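Local coordinates for protein 3-dehydroshikimate dehydratase (Bacillus anthracis, PDB 3DX5) that converts 3-dehydroshikimate to 3,4-dihydroxybenzoate with the help of a manganese ion, a step in the biosynthesis of the siderophore petrobactin, at residues 187-200 with 239-253. Sequence-based numbering, arbitrary orientation.
Sequences FQQLRPWIQHYHFK and IIQEVRDTDHFASLE. With MN (manganese (II) ion), chain B; DHB (3,4-dihydroxybenzoic acid), chain D.
Strands 194-199 and 249-252 run parallel, their axes 4.5 Å apart and crossing at -26°; the backbone of Y197 bonds to F249 O and S251 N, that of F199 to S251 O and E253 N. Toward the C-terminal ends of the strands, the side chains of H198, K200 and E253 meet at the metal site. H198 ND1 coordinates manganese at 2.3 Å, while E253, extended with CG anti to its N (chi1 -163°), grips the ion with both carboxylate oxygens. E142 and D172 complete the protein ligands, and O3 of 3,4-dihydroxybenzoic acid binds manganese at 2.1 Å. K200 NZ salt-bridges E253 OE1 (2.8 Å) from above the carboxylate plane, bonds the same O3 and also forms a salt bridge with D172; ammonium and metal together would probably favour negative charge on O3 of the ligand. Behind H198, E33 holds its NE2 and also bonds S251 OG; E33 and manganese together probably fix the imidazole's rotation. H196, on the same face of the sheet, reaches T65 through NE2.

The other face packs against the helices. A250 CB sits over one face of the F199 ring, 3.6 Å from its centroid, V243 CG2 lies at the ring edge, and I239 and I240 close in obliquely. V243 CG2 lies over one face of the Y197 ring, whose hydroxyl donates to T246 OG1 (2.7 Å) in the ring plane; T246 OG1 in turn donates to V243 O on a lone pair, pinning the type I turn from V243 to T246. V243 CG1 also covers one face of F187. At the opposite end from the metal, H248 lies with one face against Q195 CA, and water bridges Q195 O to F249 N. This is adjacent-strand pairing in a xylose isomerase-like TIM barrel: ligands at the C-terminal strand ends build the active site, while helices pack outside.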
loop_
_atom_site.group_PDB
_atom_site.type_symbol
_atom_site.label_atom_id
_atom_site.label_comp_id
_atom_site.label_asym_id
_atom_site.label_seq_id
_atom_site.Cartn_x
_atom_site.Cartn_y
_atom_site.Cartn_z
ATOM N N PHE A 187 13.098 -23.033 -14.931
ATOM C CA PHE A 187 13.427 -22.160 -16.037
ATOM C C PHE A 187 13.449 -22.967 -17.343
ATOM O O PHE A 187 12.884 -22.521 -18.359
ATOM C CB PHE A 187 14.764 -21.451 -15.833
ATOM C CG PHE A 187 15.324 -20.898 -17.094
ATOM C CD1 PHE A 187 14.770 -19.753 -17.666
ATOM C CD2 PHE A 187 16.352 -21.555 -17.762
ATOM C CE1 PHE A 187 15.252 -19.248 -18.861
ATOM C CE2 PHE A 187 16.843 -21.066 -18.972
ATOM C CZ PHE A 187 16.302 -19.912 -19.518
ATOM N N GLN A 188 14.072 -24.151 -17.317
ATOM C CA GLN A 188 14.280 -24.904 -18.541
ATOM C C GLN A 188 12.936 -25.401 -19.064
ATOM O O GLN A 188 12.697 -25.382 -20.286
ATOM C CB GLN A 188 15.277 -26.075 -18.379
ATOM C CG GLN A 188 16.739 -25.593 -18.215
ATOM C CD GLN A 188 17.693 -26.676 -17.735
ATOM O OE1 GLN A 188 17.286 -27.793 -17.409
ATOM N NE2 GLN A 188 18.977 -26.340 -17.683
ATOM N N GLN A 189 12.053 -25.792 -18.149
ATOM C CA GLN A 189 10.754 -26.315 -18.538
ATOM C C GLN A 189 9.822 -25.227 -18.976
ATOM O O GLN A 189 9.019 -25.457 -19.867
ATOM C CB GLN A 189 10.108 -27.138 -17.414
ATOM C CG GLN A 189 10.780 -28.506 -17.248
ATOM C CD GLN A 189 10.088 -29.346 -16.204
ATOM O OE1 GLN A 189 8.919 -29.683 -16.347
ATOM N NE2 GLN A 189 10.820 -29.714 -15.149
ATOM N N LEU A 190 9.917 -24.050 -18.363
ATOM C CA LEU A 190 9.021 -22.932 -18.696
ATOM C C LEU A 190 9.546 -21.993 -19.789
ATOM O O LEU A 190 8.804 -21.108 -20.241
ATOM C CB LEU A 190 8.658 -22.108 -17.450
ATOM C CG LEU A 190 7.721 -22.802 -16.440
ATOM C CD1 LEU A 190 7.813 -22.085 -15.102
ATOM C CD2 LEU A 190 6.285 -22.826 -16.992
ATOM N N ARG A 191 10.803 -22.201 -20.203
ATOM C CA ARG A 191 11.446 -21.343 -21.193
ATOM C C ARG A 191 10.607 -20.868 -22.411
ATOM O O ARG A 191 10.662 -19.682 -22.745
ATOM C CB ARG A 191 12.795 -21.908 -21.680
ATOM C CG ARG A 191 13.668 -20.765 -22.280
ATOM C CD ARG A 191 15.064 -21.225 -22.682
ATOM N NE ARG A 191 15.814 -20.116 -23.283
ATOM C CZ ARG A 191 17.139 -20.078 -23.413
ATOM N NH1 ARG A 191 17.897 -21.090 -22.983
ATOM N NH2 ARG A 191 17.705 -19.023 -23.988
ATOM N N PRO A 192 9.859 -21.772 -23.075
ATOM C CA PRO A 192 9.096 -21.330 -24.240
ATOM C C PRO A 192 8.069 -20.224 -23.955
ATOM O O PRO A 192 7.705 -19.500 -24.882
ATOM C CB PRO A 192 8.374 -22.607 -24.704
ATOM C CG PRO A 192 9.275 -23.724 -24.270
ATOM C CD PRO A 192 9.758 -23.238 -22.891
ATOM N N TRP A 193 7.629 -20.085 -22.700
ATOM C CA TRP A 193 6.622 -19.082 -22.315
ATOM C C TRP A 193 7.157 -17.881 -21.537
ATOM O O TRP A 193 6.443 -16.932 -21.295
ATOM C CB TRP A 193 5.526 -19.747 -21.474
ATOM C CG TRP A 193 4.834 -20.808 -22.223
ATOM C CD1 TRP A 193 3.776 -20.647 -23.075
ATOM C CD2 TRP A 193 5.169 -22.213 -22.248
ATOM N NE1 TRP A 193 3.412 -21.867 -23.601
ATOM C CE2 TRP A 193 4.248 -22.843 -23.116
ATOM C CE3 TRP A 193 6.147 -22.996 -21.612
ATOM C CZ2 TRP A 193 4.277 -24.241 -23.378
ATOM C CZ3 TRP A 193 6.186 -24.380 -21.872
ATOM C CH2 TRP A 193 5.251 -24.986 -22.741
ATOM N N ILE A 194 8.414 -17.909 -21.132
ATOM C CA ILE A 194 8.904 -16.855 -20.228
ATOM C C ILE A 194 9.131 -15.530 -20.975
ATOM O O ILE A 194 9.739 -15.534 -22.044
ATOM C CB ILE A 194 10.220 -17.287 -19.557
ATOM C CG1 ILE A 194 9.945 -18.407 -18.539
ATOM C CG2 ILE A 194 10.997 -16.058 -18.884
ATOM C CD1 ILE A 194 11.227 -19.061 -18.141
ATOM N N GLN A 195 8.681 -14.409 -20.406
ATOM C CA GLN A 195 9.003 -13.095 -20.995
ATOM C C GLN A 195 9.647 -12.135 -19.999
ATOM O O GLN A 195 10.105 -11.048 -20.385
ATOM C CB GLN A 195 7.759 -12.447 -21.597
ATOM C CG GLN A 195 7.151 -13.244 -22.739
ATOM C CD GLN A 195 7.804 -12.964 -24.073
ATOM O OE1 GLN A 195 8.940 -13.364 -24.329
ATOM N NE2 GLN A 195 7.071 -12.277 -24.948
ATOM N N HIS A 196 9.677 -12.527 -18.723
ATOM C CA HIS A 196 10.133 -11.629 -17.643
ATOM C C HIS A 196 10.490 -12.459 -16.418
ATOM O O HIS A 196 9.978 -13.587 -16.240
ATOM C CB HIS A 196 9.018 -10.603 -17.285
ATOM C CG HIS A 196 9.511 -9.247 -16.839
ATOM N ND1 HIS A 196 10.081 -9.019 -15.602
ATOM C CD2 HIS A 196 9.435 -8.036 -17.436
ATOM C CE1 HIS A 196 10.361 -7.733 -15.469
ATOM N NE2 HIS A 196 9.973 -7.114 -16.571
ATOM N N TYR A 197 11.377 -11.934 -15.580
ATOM C CA TYR A 197 11.660 -12.584 -14.274
ATOM C C TYR A 197 11.439 -11.616 -13.113
ATOM O O TYR A 197 11.524 -10.411 -13.287
ATOM C CB TYR A 197 13.113 -13.070 -14.149
ATOM C CG TYR A 197 13.625 -13.779 -15.369
ATOM C CD1 TYR A 197 13.334 -15.124 -15.586
ATOM C CD2 TYR A 197 14.416 -13.093 -16.324
ATOM C CE1 TYR A 197 13.798 -15.786 -16.719
ATOM C CE2 TYR A 197 14.904 -13.749 -17.443
ATOM C CZ TYR A 197 14.573 -15.096 -17.633
ATOM O OH TYR A 197 15.046 -15.771 -18.744
ATOM N N HIS A 198 11.208 -12.179 -11.932
ATOM C CA HIS A 198 11.311 -11.490 -10.640
ATOM C C HIS A 198 12.395 -12.181 -9.851
ATOM O O HIS A 198 12.385 -13.414 -9.746
ATOM C CB HIS A 198 9.980 -11.596 -9.862
ATOM C CG HIS A 198 8.978 -10.554 -10.248
ATOM N ND1 HIS A 198 7.748 -10.423 -9.624
ATOM C CD2 HIS A 198 9.032 -9.582 -11.192
ATOM C CE1 HIS A 198 7.097 -9.405 -10.162
ATOM N NE2 HIS A 198 7.853 -8.880 -11.118
ATOM N N PHE A 199 13.304 -11.399 -9.275
ATOM C CA PHE A 199 14.379 -11.911 -8.444
ATOM C C PHE A 199 14.186 -11.365 -7.022
ATOM O O PHE A 199 14.272 -10.150 -6.806
ATOM C CB PHE A 199 15.743 -11.367 -8.925
ATOM C CG PHE A 199 16.324 -12.044 -10.173
ATOM C CD1 PHE A 199 15.604 -12.977 -10.914
ATOM C CD2 PHE A 199 17.581 -11.666 -10.633
ATOM C CE1 PHE A 199 16.156 -13.564 -12.067
ATOM C CE2 PHE A 199 18.150 -12.243 -11.776
ATOM C CZ PHE A 199 17.433 -13.202 -12.496
ATOM N N LYS A 200 13.952 -12.232 -6.043
ATOM C CA LYS A 200 14.019 -11.792 -4.643
ATOM C C LYS A 200 14.470 -13.004 -3.836
ATOM O O LYS A 200 14.461 -14.128 -4.352
ATOM C CB LYS A 200 12.673 -11.181 -4.144
ATOM C CG LYS A 200 11.423 -12.123 -4.236
ATOM C CD LYS A 200 10.192 -11.423 -3.608
ATOM C CE LYS A 200 8.934 -12.319 -3.612
ATOM N NZ LYS A 200 8.465 -12.645 -5.006
ATOM N N ILE A 239 20.982 -19.467 -10.948
ATOM C CA ILE A 239 19.914 -18.849 -11.741
ATOM C C ILE A 239 20.470 -17.873 -12.777
ATOM O O ILE A 239 20.176 -17.996 -13.959
ATOM C CB ILE A 239 18.910 -18.127 -10.837
ATOM C CG1 ILE A 239 18.154 -19.179 -10.008
ATOM C CG2 ILE A 239 18.002 -17.176 -11.685
ATOM C CD1 ILE A 239 17.430 -18.604 -8.762
ATOM N N ILE A 240 21.279 -16.913 -12.348
ATOM C CA ILE A 240 21.760 -15.901 -13.288
ATOM C C ILE A 240 22.627 -16.519 -14.389
ATOM O O ILE A 240 22.580 -16.061 -15.544
ATOM C CB ILE A 240 22.456 -14.720 -12.543
ATOM C CG1 ILE A 240 21.389 -14.000 -11.701
ATOM C CG2 ILE A 240 23.200 -13.784 -13.521
ATOM C CD1 ILE A 240 21.944 -13.003 -10.637
ATOM N N GLN A 241 23.402 -17.557 -14.052
ATOM C CA GLN A 241 24.221 -18.267 -15.076
ATOM C C GLN A 241 23.364 -18.830 -16.191
ATOM O O GLN A 241 23.770 -18.785 -17.342
ATOM C CB GLN A 241 25.007 -19.416 -14.478
ATOM C CG GLN A 241 26.233 -19.013 -13.745
ATOM C CD GLN A 241 26.987 -20.224 -13.222
ATOM O OE1 GLN A 241 27.611 -20.956 -13.996
ATOM N NE2 GLN A 241 26.922 -20.451 -11.907
ATOM N N GLU A 242 22.176 -19.346 -15.846
ATOM C CA GLU A 242 21.193 -19.838 -16.831
ATOM C C GLU A 242 20.476 -18.760 -17.608
ATOM O O GLU A 242 20.299 -18.899 -18.808
ATOM C CB GLU A 242 20.062 -20.593 -16.135
ATOM C CG GLU A 242 20.369 -21.939 -15.702
ATOM C CD GLU A 242 20.674 -22.879 -16.849
ATOM O OE1 GLU A 242 19.760 -23.190 -17.671
ATOM O OE2 GLU A 242 21.841 -23.309 -16.888
ATOM N N VAL A 243 20.012 -17.710 -16.928
ATOM C CA VAL A 243 19.149 -16.763 -17.589
ATOM C C VAL A 243 19.890 -15.575 -18.214
ATOM O O VAL A 243 19.307 -14.819 -18.998
ATOM C CB VAL A 243 17.978 -16.301 -16.673
ATOM C CG1 VAL A 243 17.273 -17.547 -16.052
ATOM C CG2 VAL A 243 18.467 -15.344 -15.600
ATOM N N ARG A 244 21.173 -15.442 -17.923
ATOM C CA ARG A 244 21.907 -14.243 -18.369
ATOM C C ARG A 244 22.018 -14.036 -19.858
ATOM O O ARG A 244 22.285 -12.920 -20.269
ATOM C CB ARG A 244 23.295 -14.096 -17.723
ATOM C CG ARG A 244 24.384 -14.976 -18.261
ATOM C CD ARG A 244 25.502 -14.894 -17.271
ATOM N NE ARG A 244 26.806 -15.370 -17.731
ATOM C CZ ARG A 244 27.114 -16.627 -18.066
ATOM N NH1 ARG A 244 26.203 -17.598 -18.060
ATOM N NH2 ARG A 244 28.351 -16.911 -18.444
ATOM N N ASP A 245 21.820 -15.082 -20.659
ATOM C CA ASP A 245 21.823 -14.939 -22.121
ATOM C C ASP A 245 20.436 -15.212 -22.710
ATOM O O ASP A 245 20.309 -15.811 -23.784
ATOM C CB ASP A 245 22.827 -15.899 -22.775
ATOM C CG ASP A 245 24.246 -15.618 -22.371
ATOM O OD1 ASP A 245 24.835 -14.645 -22.898
ATOM O OD2 ASP A 245 24.786 -16.383 -21.541
ATOM N N THR A 246 19.405 -14.818 -21.975
ATOM C CA THR A 246 18.055 -14.670 -22.530
ATOM C C THR A 246 17.900 -13.167 -22.637
ATOM O O THR A 246 18.692 -12.409 -22.054
ATOM C CB THR A 246 16.907 -15.263 -21.630
ATOM O OG1 THR A 246 16.820 -14.535 -20.398
ATOM C CG2 THR A 246 17.160 -16.734 -21.298
ATOM N N ASP A 247 16.869 -12.741 -23.353
ATOM C CA ASP A 247 16.682 -11.337 -23.622
ATOM C C ASP A 247 15.734 -10.645 -22.627
ATOM O O ASP A 247 15.467 -9.452 -22.757
ATOM C CB ASP A 247 16.175 -11.183 -25.060
ATOM C CG ASP A 247 17.195 -11.656 -26.091
ATOM O OD1 ASP A 247 18.405 -11.482 -25.863
ATOM O OD2 ASP A 247 16.784 -12.202 -27.129
ATOM N N HIS A 248 15.248 -11.383 -21.634
ATOM C CA HIS A 248 14.166 -10.879 -20.742
ATOM C C HIS A 248 14.703 -10.089 -19.579
ATOM O O HIS A 248 15.834 -10.319 -19.109
ATOM C CB HIS A 248 13.275 -12.030 -20.258
ATOM C CG HIS A 248 12.887 -12.971 -21.364
ATOM N ND1 HIS A 248 12.290 -12.543 -22.533
ATOM C CD2 HIS A 248 13.075 -14.310 -21.505
ATOM C CE1 HIS A 248 12.089 -13.585 -23.331
ATOM N NE2 HIS A 248 12.562 -14.667 -22.728
ATOM N N PHE A 249 13.927 -9.106 -19.145
ATOM C CA PHE A 249 14.317 -8.327 -17.989
ATOM C C PHE A 249 14.135 -9.153 -16.720
ATOM O O PHE A 249 13.171 -9.941 -16.604
ATOM C CB PHE A 249 13.450 -7.065 -17.896
ATOM C CG PHE A 249 13.965 -5.902 -18.744
ATOM C CD1 PHE A 249 13.501 -5.708 -20.069
ATOM C CD2 PHE A 249 14.911 -5.018 -18.223
ATOM C CE1 PHE A 249 13.999 -4.642 -20.854
ATOM C CE2 PHE A 249 15.392 -3.948 -18.977
ATOM C CZ PHE A 249 14.939 -3.752 -20.304
ATOM N N ALA A 250 15.025 -8.937 -15.757
ATOM C CA ALA A 250 14.817 -9.468 -14.417
ATOM C C ALA A 250 14.623 -8.295 -13.504
ATOM O O ALA A 250 15.519 -7.457 -13.380
ATOM C CB ALA A 250 16.055 -10.321 -13.958
ATOM N N SER A 251 13.465 -8.221 -12.842
ATOM C CA SER A 251 13.243 -7.162 -11.860
ATOM C C SER A 251 13.800 -7.545 -10.486
ATOM O O SER A 251 13.600 -8.682 -10.046
ATOM C CB SER A 251 11.738 -6.921 -11.699
ATOM O OG SER A 251 11.291 -6.026 -12.694
ATOM N N LEU A 252 14.425 -6.588 -9.790
ATOM C CA LEU A 252 14.844 -6.777 -8.421
ATOM C C LEU A 252 13.635 -6.439 -7.549
ATOM O O LEU A 252 13.424 -5.269 -7.191
ATOM C CB LEU A 252 16.073 -5.887 -8.063
ATOM C CG LEU A 252 17.284 -6.076 -8.991
ATOM C CD1 LEU A 252 18.477 -5.253 -8.502
ATOM C CD2 LEU A 252 17.661 -7.594 -9.138
ATOM N N GLU A 253 12.825 -7.453 -7.250
ATOM C CA GLU A 253 11.553 -7.236 -6.582
ATOM C C GLU A 253 11.748 -7.110 -5.085
ATOM O O GLU A 253 11.468 -8.065 -4.328
ATOM C CB GLU A 253 10.614 -8.407 -6.864
ATOM C CG GLU A 253 9.144 -8.088 -6.559
ATOM C CD GLU A 253 8.228 -9.275 -6.845
ATOM O OE1 GLU A 253 8.699 -10.426 -6.697
ATOM O OE2 GLU A 253 7.047 -9.053 -7.225
HETATM MN MN MN B . 6.822 -11.356 -7.765
HETATM C C1 DHB D . 3.248 -9.174 -5.298
HETATM C C2 DHB D . 4.241 -9.900 -5.949
HETATM C C3 DHB D . 4.963 -10.882 -5.264
HETATM O O3 DHB D . 5.951 -11.641 -5.837
HETATM C C4 DHB D . 4.627 -11.146 -3.863
HETATM O O4 DHB D . 5.341 -12.108 -3.238
HETATM C C5 DHB D . 3.612 -10.434 -3.231
HETATM C C6 DHB D . 2.932 -9.444 -3.964
HETATM C C DHB D . 2.499 -8.099 -6.068
HETATM O O1 DHB D . 1.575 -7.436 -5.585
HETATM O O2 DHB D . 2.855 -7.826 -7.321
HETATM O O HOH W 1 19.501 -23.981 -20.011
HETATM O O HOH W 2 12.790 -17.527 -22.651
HETATM O O HOH W 3 11.293 -8.707 -20.470
HETATM O O HOH W 4 11.514 -10.016 -23.337
#